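Sphingomyelinase C (Streptomyces griseocarneus, PDB 7CNE) belongs to the endonuclease/exonuclease/phosphatase family of enzymes, which share the DNase I-like fold. Local coordinates at residues Y15-L19 / R33-I37. Sequence-based numbering, arbitrary orientation.
Sequences YNTFL and RAREI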
ATOM      1  N   TYR A  15      -2.151   4.188   1.100  1.00 16.96           N
ATOM      2  CA  TYR A  15      -2.313   4.416   2.535  1.00 17.37           C
ATOM      3  C   TYR A  15      -2.183   3.112   3.304  1.00 16.11           C
ATOM      4  O   TYR A  15      -2.948   2.167   3.078  1.00 14.91           O
ATOM      5  CB  TYR A  15      -3.669   5.057   2.833  1.00 13.61           C
ATOM      6  CG  TYR A  15      -3.837   5.495   4.274  1.00 17.62           C
ATOM      7  CD1 TYR A  15      -2.861   6.259   4.914  1.00 16.35           C
ATOM      8  CD2 TYR A  15      -4.977   5.144   4.995  1.00 15.44           C
ATOM      9  CE1 TYR A  15      -3.032   6.685   6.240  1.00 16.29           C
ATOM     10  CE2 TYR A  15      -5.155   5.553   6.301  1.00 15.70           C
ATOM     11  CZ  TYR A  15      -4.188   6.319   6.925  1.00 20.42           C
ATOM     12  OH  TYR A  15      -4.399   6.716   8.234  1.00 18.38           O
ATOM     13  N   ASN A  16      -1.234   3.071   4.233  1.00 16.39           N
ATOM     14  CA  ASN A  16      -1.080   1.938   5.139  1.00 13.56           C
ATOM     15  C   ASN A  16      -2.009   2.169   6.328  1.00 15.11           C
ATOM     16  O   ASN A  16      -1.787   3.088   7.118  1.00 18.25           O
ATOM     17  CB  ASN A  16       0.377   1.805   5.576  1.00 14.92           C
ATOM     18  CG  ASN A  16       0.621   0.594   6.476  1.00 18.31           C
ATOM     19  OD1 ASN A  16      -0.194   0.275   7.344  1.00 16.62           O
ATOM     20  ND2 ASN A  16       1.763  -0.075   6.282  1.00 15.70           N
ATOM     21  N   THR A  17      -3.029   1.316   6.467  1.00 14.30           N
ATOM     22  CA  THR A  17      -4.122   1.535   7.412  1.00 17.05           C
ATOM     23  C   THR A  17      -3.853   1.026   8.822  1.00 17.52           C
ATOM     24  O   THR A  17      -4.625   1.358   9.724  1.00 19.44           O
ATOM     25  CB  THR A  17      -5.406   0.863   6.923  1.00 17.50           C
ATOM     26  OG1 THR A  17      -5.215  -0.560   6.911  1.00 14.64           O
ATOM     27  CG2 THR A  17      -5.790   1.359   5.529  1.00 15.85           C
ATOM     28  N   PHE A  18      -2.827   0.202   9.032  1.00 18.82           N
ATOM     29  CA  PHE A  18      -2.528  -0.357  10.354  1.00 17.53           C
ATOM     30  C   PHE A  18      -3.775  -0.977  11.000  1.00 18.28           C
ATOM     31  O   PHE A  18      -4.133  -0.686  12.147  1.00 17.28           O
ATOM     32  CB  PHE A  18      -1.907   0.710  11.262  1.00 16.30           C
ATOM     33  CG  PHE A  18      -1.393   0.175  12.570  1.00 20.95           C
ATOM     34  CD1 PHE A  18      -0.517  -0.899  12.594  1.00 21.63           C
ATOM     35  CD2 PHE A  18      -1.786   0.745  13.773  1.00 22.20           C
ATOM     36  CE1 PHE A  18      -0.036  -1.396  13.797  1.00 26.86           C
ATOM     37  CE2 PHE A  18      -1.304   0.256  14.983  1.00 22.64           C
ATOM     38  CZ  PHE A  18      -0.434  -0.818  14.993  1.00 24.87           C
ATOM     39  N   LEU A  19      -4.458  -1.832  10.243  1.00 16.77           N
ATOM     40  CA  LEU A  19      -5.642  -2.520  10.759  1.00 16.90           C
ATOM     41  C   LEU A  19      -5.294  -3.977  11.049  1.00 16.24           C
ATOM     42  O   LEU A  19      -5.694  -4.908  10.340  1.00 17.83           O
ATOM     43  CB  LEU A  19      -6.801  -2.407   9.774  1.00 16.67           C
ATOM     44  CG  LEU A  19      -7.373  -1.001   9.594  1.00 16.04           C
ATOM     45  CD1 LEU A  19      -8.397  -1.027   8.461  1.00 16.72           C
ATOM     46  CD2 LEU A  19      -7.984  -0.487  10.900  1.00 15.81           C
ATOM     47  N   ARG A  33     -11.032   3.353  13.666  1.00 22.33           N
ATOM     48  CA  ARG A  33     -10.166   3.986  12.676  1.00 21.72           C
ATOM     49  C   ARG A  33     -10.594   3.638  11.257  1.00 20.69           C
ATOM     50  O   ARG A  33     -10.533   4.492  10.366  1.00 22.61           O
ATOM     51  CB  ARG A  33      -8.707   3.585  12.923  1.00 19.53           C
ATOM     52  CG  ARG A  33      -8.112   4.265  14.135  1.00 21.08           C
ATOM     53  CD  ARG A  33      -6.629   3.971  14.295  1.00 23.28           C
ATOM     54  NE  ARG A  33      -6.389   2.571  14.631  1.00 18.30           N
ATOM     55  CZ  ARG A  33      -5.817   1.692  13.812  1.00 20.61           C
ATOM     56  NH1 ARG A  33      -5.417   2.062  12.601  1.00 19.15           N
ATOM     57  NH2 ARG A  33      -5.636   0.437  14.210  1.00 20.22           N
ATOM     58  N   ALA A  34     -11.029   2.395  11.026  1.00 21.86           N
ATOM     59  CA  ALA A  34     -11.483   2.008   9.689  1.00 20.99           C
ATOM     60  C   ALA A  34     -12.649   2.870   9.230  1.00 23.92           C
ATOM     61  O   ALA A  34     -12.725   3.258   8.055  1.00 20.86           O
ATOM     62  CB  ALA A  34     -11.889   0.536   9.666  1.00 17.81           C
ATOM     63  N   ARG A  35     -13.587   3.149  10.136  1.00 24.86           N
ATOM     64  CA  ARG A  35     -14.695   4.038   9.801  1.00 24.97           C
ATOM     65  C   ARG A  35     -14.188   5.449   9.532  1.00 24.48           C
ATOM     66  O   ARG A  35     -14.575   6.080   8.542  1.00 25.15           O
ATOM     67  CB  ARG A  35     -15.729   4.025  10.935  1.00 24.99           C
ATOM     68  CG  ARG A  35     -17.009   4.824  10.654  1.00 28.87           C
ATOM     69  CD  ARG A  35     -18.067   4.598  11.749  1.00 25.59           C
ATOM     70  NE  ARG A  35     -18.753   3.306  11.647  1.00 29.59           N
ATOM     71  CZ  ARG A  35     -19.917   3.103  11.023  1.00 28.43           C
ATOM     72  NH1 ARG A  35     -20.544   4.108  10.420  1.00 27.11           N
ATOM     73  NH2 ARG A  35     -20.459   1.887  10.999  1.00 28.58           N
ATOM     74  N   GLU A  36     -13.278   5.938  10.371  1.00 22.95           N
ATOM     75  CA  GLU A  36     -12.759   7.292  10.205  1.00 23.80           C
ATOM     76  C   GLU A  36     -11.885   7.447   8.958  1.00 23.45           C
ATOM     77  O   GLU A  36     -11.854   8.530   8.356  1.00 22.21           O
ATOM     78  CB  GLU A  36     -11.992   7.683  11.462  1.00 24.66           C
ATOM     79  CG  GLU A  36     -12.932   7.920  12.630  1.00 28.00           C
ATOM     80  CD  GLU A  36     -14.030   8.907  12.270  1.00 31.32           C
ATOM     81  OE1 GLU A  36     -15.202   8.492  12.087  1.00 35.65           O
ATOM     82  OE2 GLU A  36     -13.703  10.097  12.137  1.00 31.14           O
ATOM     83  N   ILE A  37     -11.172   6.393   8.552  1.00 18.96           N
ATOM     84  CA  ILE A  37     -10.357   6.475   7.339  1.00 20.23           C
ATOM     85  C   ILE A  37     -11.236   6.709   6.114  1.00 21.20           C
ATOM     86  O   ILE A  37     -10.909   7.531   5.249  1.00 18.48           O
ATOM     87  CB  ILE A  37      -9.488   5.209   7.179  1.00 18.19           C
ATOM     88  CG1 ILE A  37      -8.360   5.195   8.203  1.00 17.27           C
ATOM     89  CG2 ILE A  37      -8.868   5.158   5.788  1.00 19.90           C
ATOM     90  CD1 ILE A  37      -7.671   3.797   8.322  1.00 19.30           C
TER
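Start at R33, whose side chain leaves the helix toward the strand and puts its guanidinium against two backbone carbonyls. NH2 of R33 donates to F18 O at 2.8 Å, NH1 of R33 reaches the same F18 O at 3.1 Å, and a weak third bond runs from R33 NH1 to T17 O, also 3.1 Å. Both oxygens lie near the plane of the guanidinium, at its edge, so the buried charge is met by main-chain dipoles; the carbonyls of W28 and L287 take further hydrogen bonds from it. F18 takes a left-handed backbone conformation (phi 50°, psi 50°), off the extended path of the strand; just before it, N16 OD1 accepts from F18 N at 3.1 Å in an Asx turn.

One residue on, A34 offers its methyl to L19, with A34 CB 4.0 Å from L19 CD1. This is the first strand-to-helix packing of a beta-alpha-beta unit in the DNase I-like fold: strand 12-19 leads into helix 30-39, which runs back roughly antiparallel to it before strand 48-54 pairs alongside in parallel; the axes of 15-19 and 33-37 make 158° and approach to 9.8 Å.

One turn on from R33, I37 comes back to the strand. I37 CD1 sits 3.7 Å from CE2 at the edge of the Y15 ring and 4.0 Å from T17 CB, while the F42 ring meets the Y15 ring with their planes at about 55°.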